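Long-range contacts in homoserine O-acetyltransferase (Bacillus anthracis str. 'Ames Ancestor', PDB 3I1I), which probably catalyses the transfer of an acetyl group from acetyl-CoA to the hydroxyl of homoserine, using an alpha/beta-hydrolase fold: residues S55-K60 / S68-G73; Q5-E10 / G30-G35. All blocks are in the same frame, centred on the assembly; numbering follows the deposited sequence.

Interaction 1: residues S55-K60 / S68-G73; sequences SHAAGK and SGWWDG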
loop_
_atom_site.group_PDB
_atom_site.type_symbol
_atom_site.label_atom_id
_atom_site.label_comp_id
_atom_site.label_asym_id
_atom_site.label_seq_id
_atom_site.Cartn_x
_atom_site.Cartn_y
_atom_site.Cartn_z
ATOM N N SER A 55 26.445 -2.865 -6.814
ATOM C CA SER A 55 27.421 -3.506 -7.695
ATOM C C SER A 55 28.008 -4.831 -7.137
ATOM O O SER A 55 28.616 -5.605 -7.875
ATOM C CB SER A 55 28.574 -2.528 -7.984
ATOM O OG SER A 55 29.373 -2.354 -6.808
ATOM N N HIS A 56 27.814 -5.076 -5.845
ATOM C CA HIS A 56 28.424 -6.215 -5.160
ATOM C C HIS A 56 27.738 -7.530 -5.464
ATOM O O HIS A 56 27.067 -8.115 -4.629
ATOM C CB HIS A 56 28.438 -5.973 -3.642
ATOM C CG HIS A 56 29.446 -6.803 -2.921
ATOM N ND1 HIS A 56 30.706 -7.052 -3.438
ATOM C CD2 HIS A 56 29.400 -7.415 -1.712
ATOM C CE1 HIS A 56 31.374 -7.812 -2.585
ATOM N NE2 HIS A 56 30.604 -8.041 -1.528
ATOM N N ALA A 57 27.910 -7.977 -6.694
ATOM C CA ALA A 57 27.307 -9.211 -7.160
ATOM C C ALA A 57 28.006 -10.453 -6.597
ATOM O O ALA A 57 27.415 -11.516 -6.560
ATOM C CB ALA A 57 27.332 -9.263 -8.701
ATOM N N ALA A 58 29.278 -10.333 -6.231
ATOM C CA ALA A 58 30.042 -11.506 -5.748
ATOM C C ALA A 58 31.218 -11.124 -4.860
ATOM O O ALA A 58 31.663 -9.963 -4.797
ATOM C CB ALA A 58 30.521 -12.376 -6.927
ATOM N N GLY A 59 31.681 -12.122 -4.117
ATOM C CA GLY A 59 32.887 -11.986 -3.322
ATOM C C GLY A 59 32.680 -11.080 -2.137
ATOM O O GLY A 59 31.544 -10.896 -1.673
ATOM N N LYS A 60 33.811 -10.562 -1.638
ATOM C CA LYS A 60 33.847 -9.743 -0.426
ATOM C C LYS A 60 34.837 -8.627 -0.559
ATOM O O LYS A 60 35.841 -8.759 -1.262
ATOM C CB LYS A 60 34.274 -10.565 0.778
ATOM C CG LYS A 60 33.664 -11.952 0.904
ATOM C CD LYS A 60 33.913 -12.488 2.314
ATOM C CE LYS A 60 33.245 -13.824 2.558
ATOM N NZ LYS A 60 33.147 -14.180 4.017
ATOM N N SER A 68 28.719 -12.407 1.505
ATOM C CA SER A 68 29.217 -12.209 0.170
ATOM C C SER A 68 28.170 -11.512 -0.688
ATOM O O SER A 68 27.056 -11.327 -0.285
ATOM C CB SER A 68 29.523 -13.549 -0.465
ATOM O OG SER A 68 30.335 -14.297 0.391
ATOM N N GLY A 69 28.553 -11.157 -1.897
ATOM C CA GLY A 69 27.682 -10.446 -2.806
ATOM C C GLY A 69 26.471 -11.239 -3.225
ATOM O O GLY A 69 26.428 -12.447 -3.113
ATOM N N TRP A 70 25.501 -10.534 -3.762
ATOM C CA TRP A 70 24.135 -11.056 -3.858
ATOM C C TRP A 70 23.910 -12.235 -4.845
ATOM O O TRP A 70 22.884 -12.918 -4.777
ATOM C CB TRP A 70 23.180 -9.898 -4.095
ATOM C CG TRP A 70 23.511 -9.062 -5.247
ATOM C CD1 TRP A 70 24.162 -7.877 -5.228
ATOM C CD2 TRP A 70 23.225 -9.352 -6.622
ATOM N NE1 TRP A 70 24.299 -7.395 -6.505
ATOM C CE2 TRP A 70 23.725 -8.281 -7.385
ATOM C CE3 TRP A 70 22.569 -10.398 -7.274
ATOM C CZ2 TRP A 70 23.602 -8.216 -8.796
ATOM C CZ3 TRP A 70 22.429 -10.337 -8.696
ATOM C CH2 TRP A 70 22.964 -9.253 -9.430
ATOM N N TRP A 71 24.850 -12.477 -5.749
ATOM C CA TRP A 71 24.795 -13.630 -6.667
ATOM C C TRP A 71 26.065 -14.470 -6.549
ATOM O O TRP A 71 26.500 -15.122 -7.524
ATOM C CB TRP A 71 24.562 -13.174 -8.124
ATOM C CG TRP A 71 23.239 -13.557 -8.742
ATOM C CD1 TRP A 71 22.164 -14.104 -8.112
ATOM C CD2 TRP A 71 22.840 -13.376 -10.112
ATOM N NE1 TRP A 71 21.127 -14.303 -9.001
ATOM C CE2 TRP A 71 21.511 -13.850 -10.230
ATOM C CE3 TRP A 71 23.471 -12.845 -11.246
ATOM C CZ2 TRP A 71 20.815 -13.843 -11.433
ATOM C CZ3 TRP A 71 22.779 -12.833 -12.456
ATOM C CH2 TRP A 71 21.460 -13.332 -12.540
ATOM N N ASP A 72 26.629 -14.503 -5.343
ATOM C CA ASP A 72 27.921 -15.156 -5.116
ATOM C C ASP A 72 27.905 -16.615 -5.508
ATOM O O ASP A 72 28.890 -17.129 -6.045
ATOM C CB ASP A 72 28.385 -15.029 -3.669
ATOM C CG ASP A 72 29.821 -15.496 -3.484
ATOM O OD1 ASP A 72 30.776 -14.752 -3.873
ATOM O OD2 ASP A 72 30.000 -16.629 -2.979
ATOM N N GLY A 73 26.788 -17.292 -5.263
ATOM C CA GLY A 73 26.668 -18.688 -5.628
ATOM C C GLY A 73 26.802 -18.993 -7.111
ATOM O O GLY A 73 27.117 -20.122 -7.470
#
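Two irregular pieces of one long loop, 55-60 and 68-73, between strands 44-48 and 75-76 of the alpha/beta-hydrolase fold, are joined here mainly through backbone hydrogen bonds. W70 N donates to H56 O at 3.0 Å, lying in the carbonyl plane, whereas W71 N reaches A57 O at 2.9 Å from above the A57 carbonyl plane. G69 N closes on G59 O in the carbonyl plane, and the fourth bond is borne by a side chain: D72, with CG anti to its backbone N (chi1 -170°), offers the anti lone pair of OD1 to G59 N, 2.8 Å away and nearly straight at 162°. H56 is the centre of an inverse gamma turn. Its ring lies with one face over G69 CA, 4.0 Å from the ring centroid, and G69 CA is also 3.0 Å from H56 O. The indole of W70, set between backbone N and carbonyl carbon (chi1 55°), puts a face against A57 CA, 3.7 Å from the centroid of its five-membered ring. W70 NE1 is bonded to T54 O, and H56 ND1 to E32 of strand 24-34. W71 donates NE1 to G354 O and packs on M152 and P154 of strand 150-154, next to the probable nucleophile elbow. Around the loop, A57, W70 and W71 rest on I47 of strand 44-48, and A57 and A58 on I75 of strand 75-76.

Interaction 2: residues Q5-E10 / G30-G35; sequences QIVKKE and GYETYG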
loop_
_atom_site.group_PDB
_atom_site.type_symbol
_atom_site.label_atom_id
_atom_site.label_comp_id
_atom_site.label_asym_id
_atom_site.label_seq_id
_atom_site.Cartn_x
_atom_site.Cartn_y
_atom_site.Cartn_z
ATOM N N GLN A 5 39.668 -13.563 -5.050
ATOM C CA GLN A 5 40.479 -12.483 -4.490
ATOM C C GLN A 5 39.557 -11.415 -3.916
ATOM O O GLN A 5 38.460 -11.200 -4.434
ATOM C CB GLN A 5 41.350 -11.842 -5.574
ATOM C CG GLN A 5 42.192 -12.813 -6.399
ATOM C CD GLN A 5 43.407 -13.308 -5.656
ATOM O OE1 GLN A 5 44.130 -12.528 -5.030
ATOM N NE2 GLN A 5 43.649 -14.612 -5.728
ATOM N N ILE A 6 39.996 -10.734 -2.866
ATOM C CA ILE A 6 39.232 -9.628 -2.332
ATOM C C ILE A 6 38.927 -8.634 -3.445
ATOM O O ILE A 6 39.764 -8.394 -4.317
ATOM C CB ILE A 6 39.962 -8.974 -1.173
ATOM C CG1 ILE A 6 39.577 -9.700 0.125
ATOM C CG2 ILE A 6 39.615 -7.486 -1.090
ATOM C CD1 ILE A 6 38.936 -11.105 -0.056
ATOM N N VAL A 7 37.712 -8.098 -3.425
ATOM C CA VAL A 7 37.199 -7.283 -4.498
ATOM C C VAL A 7 37.462 -5.808 -4.227
ATOM O O VAL A 7 37.302 -5.328 -3.115
ATOM C CB VAL A 7 35.661 -7.508 -4.691
ATOM C CG1 VAL A 7 35.062 -6.455 -5.675
ATOM C CG2 VAL A 7 35.381 -8.947 -5.136
ATOM N N LYS A 8 37.820 -5.084 -5.273
ATOM C CA LYS A 8 38.137 -3.681 -5.147
ATOM C C LYS A 8 37.023 -2.867 -5.773
ATOM O O LYS A 8 36.642 -3.126 -6.897
ATOM C CB LYS A 8 39.459 -3.372 -5.859
ATOM C CG LYS A 8 40.226 -2.185 -5.232
ATOM C CD LYS A 8 40.745 -1.147 -6.274
ATOM C CE LYS A 8 40.902 0.279 -5.653
ATOM N NZ LYS A 8 41.731 0.288 -4.372
ATOM N N LYS A 9 36.495 -1.896 -5.055
ATOM C CA LYS A 9 35.510 -1.006 -5.626
ATOM C C LYS A 9 36.214 0.008 -6.516
ATOM O O LYS A 9 37.247 0.539 -6.145
ATOM C CB LYS A 9 34.744 -0.288 -4.521
ATOM C CG LYS A 9 33.515 0.494 -5.005
ATOM C CD LYS A 9 32.262 -0.368 -5.100
ATOM C CE LYS A 9 31.086 0.429 -5.699
ATOM N NZ LYS A 9 29.777 -0.151 -5.331
ATOM N N GLU A 10 35.661 0.265 -7.686
ATOM C CA GLU A 10 36.159 1.315 -8.569
ATOM C C GLU A 10 35.068 2.347 -8.784
ATOM O O GLU A 10 33.906 2.175 -8.355
ATOM C CB GLU A 10 36.523 0.765 -9.932
ATOM C CG GLU A 10 37.310 -0.502 -9.915
ATOM C CD GLU A 10 38.787 -0.286 -9.777
ATOM O OE1 GLU A 10 39.500 -1.310 -9.965
ATOM O OE2 GLU A 10 39.243 0.863 -9.479
ATOM N N GLY A 30 29.636 3.572 -9.309
ATOM C CA GLY A 30 30.585 2.615 -8.765
ATOM C C GLY A 30 30.573 1.352 -9.580
ATOM O O GLY A 30 29.604 1.071 -10.230
ATOM N N TYR A 31 31.647 0.586 -9.564
ATOM C CA TYR A 31 31.600 -0.738 -10.176
ATOM C C TYR A 31 32.683 -1.610 -9.599
ATOM O O TYR A 31 33.521 -1.140 -8.825
ATOM C CB TYR A 31 31.750 -0.678 -11.695
ATOM C CG TYR A 31 33.106 -0.247 -12.209
ATOM C CD1 TYR A 31 34.028 -1.176 -12.631
ATOM C CD2 TYR A 31 33.443 1.103 -12.328
ATOM C CE1 TYR A 31 35.276 -0.788 -13.110
ATOM C CE2 TYR A 31 34.699 1.505 -12.841
ATOM C CZ TYR A 31 35.607 0.557 -13.222
ATOM O OH TYR A 31 36.851 0.911 -13.718
ATOM N N GLU A 32 32.656 -2.881 -9.967
ATOM C CA GLU A 32 33.655 -3.794 -9.495
ATOM C C GLU A 32 33.722 -4.925 -10.487
ATOM O O GLU A 32 32.768 -5.125 -11.217
ATOM C CB GLU A 32 33.330 -4.255 -8.065
ATOM C CG GLU A 32 32.167 -5.223 -7.940
ATOM C CD GLU A 32 31.696 -5.358 -6.519
ATOM O OE1 GLU A 32 31.278 -4.316 -5.971
ATOM O OE2 GLU A 32 31.723 -6.505 -5.958
ATOM N N THR A 33 34.850 -5.635 -10.537
ATOM C CA THR A 33 35.097 -6.672 -11.548
ATOM C C THR A 33 35.698 -7.903 -10.884
ATOM O O THR A 33 36.286 -7.825 -9.816
ATOM C CB THR A 33 36.070 -6.183 -12.685
ATOM O OG1 THR A 33 37.432 -6.169 -12.203
ATOM C CG2 THR A 33 35.688 -4.777 -13.212
ATOM N N TYR A 34 35.544 -9.045 -11.531
ATOM C CA TYR A 34 36.062 -10.299 -11.053
ATOM C C TYR A 34 36.655 -11.045 -12.250
ATOM O O TYR A 34 36.195 -10.895 -13.376
ATOM C CB TYR A 34 34.974 -11.162 -10.407
ATOM C CG TYR A 34 33.871 -10.414 -9.691
ATOM C CD1 TYR A 34 34.064 -9.875 -8.418
ATOM C CD2 TYR A 34 32.606 -10.274 -10.262
ATOM C CE1 TYR A 34 33.031 -9.183 -7.749
ATOM C CE2 TYR A 34 31.580 -9.593 -9.593
ATOM C CZ TYR A 34 31.796 -9.051 -8.345
ATOM O OH TYR A 34 30.769 -8.389 -7.682
ATOM N N GLY A 35 37.677 -11.865 -12.003
ATOM C CA GLY A 35 38.369 -12.551 -13.102
ATOM C C GLY A 35 39.282 -11.636 -13.913
ATOM O O GLY A 35 39.582 -10.514 -13.509
HETATM O O HOH W 1 38.434 -6.446 -7.560
#
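An antiparallel bridge between E10 and Y31, a hydrogen-bonded pair, starts the beta-hairpin ladder in which strand 10-18, outermost within this chain, lines up beside strand 24-34 in the mixed sheet of the alpha/beta-hydrolase fold. E10 N donates to Y31 O at 2.8 Å, almost along the C=O axis, while the return bond from Y31 N meets E10 O from well above its carbonyl plane (3.0 Å). Both side chains lie on the same face of the sheet. Y31 takes the crowded position between backbone N and carbonyl carbon (chi1 68°), which brings its ring under E10: E10 CB sits over one face, 3.6 Å from the Y31 ring centroid, and CG lies above the CE1-CZ side. Y31 OH is hydrogen-bonded to E301 OE1 of the second subunit, and E10 packs on G295 there.

Followed outward, E32 leaves the strand with CG also in the crowded position (chi1 73°). Its CB meets both V7 CG1 and K8 O, and CG keeps to the same methyl. The extended chain then brings CD past V7 CG1, so the valine lies across the glutamate at about a right angle. At the tip, E32 OE2 touches V7 CG1 and accepts from Y34 OH at 2.7 Å, met from above the carboxylate plane; H56 is a further partner. E32 OE1 is held by Y61 OH and S55 OG. K9 NZ stays 4.5 Å from E32 OE1, beyond a salt bridge, and instead pairs with D92 and bonds to H103 O; the nearby positive charge may still help keep E32 ionised. V7 CG2, the other methyl, meets the edge of the Y34 ring in its plane, 3.5 Å from Y34 CE1.

Interaction 2 comes first along the chain and is complete before interaction 1 begins; their centres are about 10 Å apart, on the same side of the chain's centre. They share a polar boundary: S55 OG lies 2.7 Å from K9 NZ, a probable hydrogen bond, beside the meeting of H56 with E32. A backbone bond between V7 and K60 adds a further tie. The N-terminal segment and strand 24-34 of the main sheet are thereby connected to the loop following strand 44-48. That loop reaches through W71 to the putative nucleophile elbow around S155, so the joined contacts run from the sheet margin toward the probable active site.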